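Local structure of 14L protein (Yaba-like disease virus, 4EKX) at residues 16-21 against 74-79; 35-40 against 89-94. The protein probably binds and neutralises the host cytokine interleukin-18, acting as a viral decoy receptor with an immunoglobulin-like fold. The protein carries 2 engineered substitutions. All blocks are in the same frame, centred on the assembly; numbering follows the deposited sequence.

Contact 1: residues 16-21 against 74-79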
loop_
_atom_site.group_PDB
_atom_site.type_symbol
_atom_site.label_atom_id
_atom_site.label_comp_id
_atom_site.label_asym_id
_atom_site.label_seq_id
_atom_site.Cartn_x
_atom_site.Cartn_y
_atom_site.Cartn_z
ATOM N N THR D 16 -16.577 3.295 -5.337
ATOM C CA THR D 16 -17.201 2.556 -4.242
ATOM C C THR D 16 -17.658 3.544 -3.170
ATOM O O THR D 16 -17.481 4.758 -3.324
ATOM C CB THR D 16 -16.242 1.512 -3.620
ATOM O OG1 THR D 16 -15.047 2.159 -3.174
ATOM C CG2 THR D 16 -15.881 0.428 -4.640
ATOM N N SER D 17 -18.241 3.034 -2.087
ATOM C CA SER D 17 -18.786 3.901 -1.035
ATOM C C SER D 17 -17.681 4.714 -0.373
ATOM O O SER D 17 -17.890 5.850 0.053
ATOM C CB SER D 17 -19.514 3.076 0.023
ATOM O OG SER D 17 -18.600 2.251 0.727
ATOM N N LYS D 18 -16.496 4.125 -0.301
ATOM C CA LYS D 18 -15.317 4.803 0.218
ATOM C C LYS D 18 -14.218 4.740 -0.829
ATOM O O LYS D 18 -13.688 3.674 -1.104
ATOM C CB LYS D 18 -14.849 4.134 1.503
ATOM C CG LYS D 18 -13.558 4.686 2.072
ATOM C CD LYS D 18 -13.340 4.186 3.484
ATOM C CE LYS D 18 -11.928 4.456 3.959
ATOM N NZ LYS D 18 -11.630 3.740 5.228
ATOM N N VAL D 19 -13.895 5.880 -1.423
ATOM C CA VAL D 19 -12.908 5.936 -2.508
ATOM C C VAL D 19 -11.587 6.492 -1.995
ATOM O O VAL D 19 -11.554 7.540 -1.366
ATOM C CB VAL D 19 -13.418 6.814 -3.685
ATOM C CG1 VAL D 19 -12.279 7.252 -4.591
ATOM C CG2 VAL D 19 -14.500 6.061 -4.482
ATOM N N VAL D 20 -10.493 5.786 -2.267
ATOM C CA VAL D 20 -9.182 6.245 -1.818
ATOM C C VAL D 20 -8.275 6.508 -3.010
ATOM O O VAL D 20 -8.119 5.641 -3.868
ATOM C CB VAL D 20 -8.490 5.193 -0.927
ATOM C CG1 VAL D 20 -7.107 5.693 -0.493
ATOM C CG2 VAL D 20 -9.356 4.867 0.282
ATOM N N LEU D 21 -7.714 7.716 -3.064
ATOM C CA LEU D 21 -6.695 8.058 -4.049
ATOM C C LEU D 21 -5.383 8.115 -3.315
ATOM O O LEU D 21 -5.295 8.707 -2.238
ATOM C CB LEU D 21 -6.970 9.420 -4.686
ATOM C CG LEU D 21 -8.452 9.687 -5.032
ATOM C CD1 LEU D 21 -8.583 11.022 -5.751
ATOM C CD2 LEU D 21 -9.034 8.554 -5.874
ATOM N N ASP D 74 -2.853 10.040 1.132
ATOM C CA ASP D 74 -4.087 9.479 0.581
ATOM C C ASP D 74 -5.242 10.471 0.761
ATOM O O ASP D 74 -5.351 11.158 1.793
ATOM C CB ASP D 74 -4.451 8.141 1.235
ATOM C CG ASP D 74 -3.463 7.021 0.904
ATOM O OD1 ASP D 74 -2.588 7.202 0.028
ATOM O OD2 ASP D 74 -3.579 5.943 1.525
ATOM N N LEU D 75 -6.102 10.531 -0.249
ATOM C CA LEU D 75 -7.307 11.347 -0.175
ATOM C C LEU D 75 -8.501 10.394 -0.189
ATOM O O LEU D 75 -8.617 9.535 -1.070
ATOM C CB LEU D 75 -7.359 12.330 -1.345
ATOM C CG LEU D 75 -8.526 13.328 -1.351
ATOM C CD1 LEU D 75 -8.391 14.341 -0.210
ATOM C CD2 LEU D 75 -8.587 14.041 -2.698
ATOM N N ILE D 76 -9.360 10.525 0.814
ATOM C CA ILE D 76 -10.477 9.606 0.984
ATOM C C ILE D 76 -11.768 10.368 0.747
ATOM O O ILE D 76 -12.007 11.399 1.378
ATOM C CB ILE D 76 -10.511 8.977 2.399
ATOM C CG1 ILE D 76 -9.224 8.210 2.686
ATOM C CG2 ILE D 76 -11.720 8.052 2.558
ATOM C CD1 ILE D 76 -8.171 9.034 3.362
ATOM N N LEU D 77 -12.574 9.865 -0.185
ATOM C CA LEU D 77 -13.844 10.489 -0.531
ATOM C C LEU D 77 -14.972 9.610 -0.038
ATOM O O LEU D 77 -14.989 8.398 -0.283
ATOM C CB LEU D 77 -13.988 10.653 -2.047
ATOM C CG LEU D 77 -13.200 11.766 -2.738
ATOM C CD1 LEU D 77 -11.708 11.523 -2.611
ATOM C CD2 LEU D 77 -13.607 11.860 -4.203
ATOM N N THR D 78 -15.914 10.234 0.657
ATOM C CA THR D 78 -17.113 9.564 1.122
ATOM C C THR D 78 -18.319 10.426 0.779
ATOM O O THR D 78 -18.179 11.617 0.479
ATOM C CB THR D 78 -17.080 9.339 2.641
ATOM O OG1 THR D 78 -16.726 10.564 3.300
ATOM C CG2 THR D 78 -16.076 8.255 2.994
ATOM N N ASN D 79 -19.505 9.824 0.837
ATOM C CA ASN D 79 -20.741 10.522 0.493
ATOM C C ASN D 79 -20.598 11.326 -0.793
ATOM O O ASN D 79 -20.910 12.517 -0.850
ATOM C CB ASN D 79 -21.211 11.393 1.659
ATOM C CG ASN D 79 -21.628 10.563 2.861
ATOM O OD1 ASN D 79 -22.677 9.912 2.844
ATOM N ND2 ASN D 79 -20.806 10.568 3.903
HETATM O O HOH W 1 -19.551 7.019 1.500
#
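Val19 and Leu77 pair through two backbone hydrogen bonds, and Leu21 and Leu75 do the same one step further along, making an antiparallel ladder between neighbouring strands in one sheet of an immunoglobulin-like beta sandwich. All four bonds are short and nearly straight; Leu77 N to Val19 O, for example, is 2.8 Å with 171° at the hydrogen. Between these pairs sits the non-hydrogen-bonded pair Val20 and Ile76, where the backbones close in and Ile76 CA rests its C-H on Val19 O at 3.3 Å.

The two sheet faces differ. Val19, Leu21, Leu75 and Leu77 turn into the sandwich, with Leu21 CD1 4.3 Å from Leu75 CD2; Trp37 of strand 34-39 packs on Leu21 and Leu75, Leu106 on Leu21 and Leu77, and Trp110 on Val19. On the outer face Val20 and Ile76 run side by side, CG2 of the valine 4.1 Å from CG1 of the isoleucine. Lys18 lies alongside Ile76: CG is anti to the backbone N (chi1 175°), which sets it by Ile76 CG2, and the extended chain beyond brings CE to the same methyl at 3.9 Å. Val20 CG1 also reaches Asp74 CB, at 4.0 Å. The Asp74 carboxylate itself is held from beyond the pair, OD1 in a salt bridge with Arg72 and OD2 in a hydrogen bond with Tyr59 OH. Val20 O accepts a hydrogen bond from His10 NE2 of a second subunit. Beyond Lys18 and Thr78 a water joins the segments, accepting from Asn79 N at 2.9 Å and donating to Ser17 O.

Contact 2: residues 35-40 against 89-94; sequences VYWIIG and LTCVLI
Cys91 lays its CB squarely over one face of the Trp37 indole, 3.9 Å from the centroid of the six-membered ring and 1° off the ring normal, while SG stands over the five-membered ring, 4.5 Å from its centroid. With Cys91 joined to Cys23 across the sandwich, this is the disulfide and packed tryptophan characteristic of immunoglobulin-like domains. SG points anti to its own backbone N (chi1 -171°), which also brings it against Val35 CB. Leu89 CB and Thr90 O approach the indole obliquely, the former 4.0 Å from CZ3, and Ala73 O accepts a hydrogen bond from Trp37 NE1.

The other aromatic ring, Tyr36, is on the opposite face of the sheet. Val92 CB lies above it, offset toward the rim, and Ile94 CG1 comes in near the ring plane, 3.5 Å from CE1. Beside it Ile38 CD1 meets Val92 CG2 at 3.7 Å. The chain of another protein packs on Tyr36, Ile38, Val92 and Ile94, and its backbone hydrogen-bonds Tyr36 OH; this is consistent with a ligand-binding face.

Behind both rings the strands are antiparallel, with hydrogen-bonded pairs Tyr36 with Val92 and Ile38 with Thr90. The Tyr36 N to Val92 O bond is the longest and most bent of the four, 3.2 Å with 149° at the hydrogen. Toward Gly40, Leu89 CD2 sits alongside Ile39, touching both CD1 and CG2. There a water bridges the strands, donating to Gly40 O and accepting from Thr90 OG1, 2.6 Å away.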
loop_
_atom_site.group_PDB
_atom_site.type_symbol
_atom_site.label_atom_id
_atom_site.label_comp_id
_atom_site.label_asym_id
_atom_site.label_seq_id
_atom_site.Cartn_x
_atom_site.Cartn_y
_atom_site.Cartn_z
ATOM N N VAL D 35 4.149 15.345 0.083
ATOM C CA VAL D 35 3.038 15.505 -0.846
ATOM C C VAL D 35 1.740 15.793 -0.094
ATOM O O VAL D 35 1.584 15.443 1.075
ATOM C CB VAL D 35 2.844 14.267 -1.752
ATOM C CG1 VAL D 35 4.064 14.068 -2.671
ATOM C CG2 VAL D 35 2.584 13.013 -0.911
ATOM N N TYR D 36 0.818 16.466 -0.768
ATOM C CA TYR D 36 -0.518 16.682 -0.202
ATOM C C TYR D 36 -1.472 17.080 -1.295
ATOM O O TYR D 36 -1.064 17.371 -2.426
ATOM C CB TYR D 36 -0.502 17.776 0.861
ATOM C CG TYR D 36 -0.001 19.100 0.339
ATOM C CD1 TYR D 36 1.375 19.373 0.277
ATOM C CD2 TYR D 36 -0.893 20.086 -0.091
ATOM C CE1 TYR D 36 1.841 20.593 -0.199
ATOM C CE2 TYR D 36 -0.428 21.303 -0.575
ATOM C CZ TYR D 36 0.941 21.552 -0.626
ATOM O OH TYR D 36 1.428 22.756 -1.096
ATOM N N TRP D 37 -2.750 17.121 -0.938
ATOM C CA TRP D 37 -3.798 17.353 -1.908
ATOM C C TRP D 37 -4.320 18.798 -1.898
ATOM O O TRP D 37 -4.347 19.461 -0.854
ATOM C CB TRP D 37 -4.947 16.366 -1.651
ATOM C CG TRP D 37 -4.580 14.937 -2.018
ATOM C CD1 TRP D 37 -3.983 13.999 -1.216
ATOM C CD2 TRP D 37 -4.766 14.322 -3.288
ATOM N NE1 TRP D 37 -3.796 12.820 -1.919
ATOM C CE2 TRP D 37 -4.264 12.996 -3.196
ATOM C CE3 TRP D 37 -5.307 14.757 -4.505
ATOM C CZ2 TRP D 37 -4.326 12.101 -4.261
ATOM C CZ3 TRP D 37 -5.348 13.871 -5.569
ATOM C CH2 TRP D 37 -4.857 12.555 -5.439
ATOM N N ILE D 38 -4.707 19.266 -3.085
ATOM C CA ILE D 38 -5.428 20.524 -3.256
ATOM C C ILE D 38 -6.701 20.198 -4.031
ATOM O O ILE D 38 -6.653 19.546 -5.081
ATOM C CB ILE D 38 -4.593 21.571 -4.022
ATOM C CG1 ILE D 38 -3.344 21.946 -3.206
ATOM C CG2 ILE D 38 -5.450 22.814 -4.336
ATOM C CD1 ILE D 38 -2.419 22.984 -3.881
ATOM N N ILE D 39 -7.830 20.632 -3.481
ATOM C CA ILE D 39 -9.150 20.351 -4.049
ATOM C C ILE D 39 -9.577 21.566 -4.850
ATOM O O ILE D 39 -9.748 22.661 -4.302
ATOM C CB ILE D 39 -10.180 20.082 -2.945
ATOM C CG1 ILE D 39 -9.640 19.073 -1.930
ATOM C CG2 ILE D 39 -11.508 19.595 -3.538
ATOM C CD1 ILE D 39 -9.157 17.758 -2.555
ATOM N N GLY D 40 -9.725 21.376 -6.157
ATOM C CA GLY D 40 -10.010 22.479 -7.049
ATOM C C GLY D 40 -8.813 23.404 -7.156
ATOM O O GLY D 40 -7.663 22.963 -7.076
ATOM N N LEU D 89 -8.800 17.210 -8.906
ATOM C CA LEU D 89 -8.082 16.933 -7.672
ATOM C C LEU D 89 -6.576 16.870 -7.942
ATOM O O LEU D 89 -6.116 16.090 -8.774
ATOM C CB LEU D 89 -8.571 15.619 -7.055
ATOM C CG LEU D 89 -10.098 15.499 -6.900
ATOM C CD1 LEU D 89 -10.486 14.092 -6.447
ATOM C CD2 LEU D 89 -10.635 16.534 -5.930
ATOM N N THR D 90 -5.816 17.697 -7.241
ATOM C CA THR D 90 -4.385 17.803 -7.510
ATOM C C THR D 90 -3.533 17.295 -6.359
ATOM O O THR D 90 -3.762 17.652 -5.206
ATOM C CB THR D 90 -4.001 19.268 -7.801
ATOM O OG1 THR D 90 -4.704 19.717 -8.965
ATOM C CG2 THR D 90 -2.490 19.410 -8.024
ATOM N N CYS D 91 -2.549 16.453 -6.666
ATOM C CA CYS D 91 -1.515 16.156 -5.676
ATOM C C CYS D 91 -0.213 16.892 -5.989
ATOM O O CYS D 91 0.245 16.920 -7.128
ATOM C CB CYS D 91 -1.258 14.662 -5.490
ATOM S SG CYS D 91 -0.139 14.396 -4.059
ATOM N N VAL D 92 0.367 17.488 -4.955
ATOM C CA VAL D 92 1.521 18.359 -5.115
ATOM C C VAL D 92 2.711 17.752 -4.398
ATOM O O VAL D 92 2.590 17.309 -3.261
ATOM C CB VAL D 92 1.260 19.749 -4.513
ATOM C CG1 VAL D 92 2.443 20.706 -4.806
ATOM C CG2 VAL D 92 -0.056 20.318 -5.036
ATOM N N LEU D 93 3.854 17.739 -5.073
ATOM C CA LEU D 93 5.118 17.421 -4.421
ATOM C C LEU D 93 5.847 18.710 -4.083
ATOM O O LEU D 93 6.090 19.542 -4.954
ATOM C CB LEU D 93 6.005 16.558 -5.329
ATOM C CG LEU D 93 7.469 16.461 -4.868
ATOM C CD1 LEU D 93 7.583 15.642 -3.590
ATOM C CD2 LEU D 93 8.357 15.870 -5.965
ATOM N N ILE D 94 6.180 18.873 -2.809
ATOM C CA ILE D 94 6.980 20.007 -2.359
ATOM C C ILE D 94 8.339 19.511 -1.901
ATOM O O ILE D 94 8.426 18.546 -1.160
ATOM C CB ILE D 94 6.297 20.759 -1.187
ATOM C CG1 ILE D 94 4.947 21.319 -1.630
ATOM C CG2 ILE D 94 7.194 21.892 -0.686
ATOM C CD1 ILE D 94 5.037 22.308 -2.768
HETATM O O HOH W 2 -7.039 20.881 -8.528
#

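Overall arrangement
Contacts 1 and 2 are strand pairs from the two opposed sheets of the sandwich, their centres about 15 Å apart. Contact 2 is buried and lies near the centre of the chain; contact 1 is farther out and partly buried, with exposed residues at one end. They meet in the interior, where Leu21 CB packs on Trp37 CZ2 at 3.8 Å and Leu75 CD2 on Ile39 CD1 at the same distance. Inward, contact 1 offers aliphatic chains alone, whereas contact 2 adds an indole and one cysteine of the disulfide to strand 18-26. Outward, contact 1 carries an exposed lysine, with a buried, paired aspartate at its other end, while contact 2 presents an aromatic and aliphatic patch to another protein.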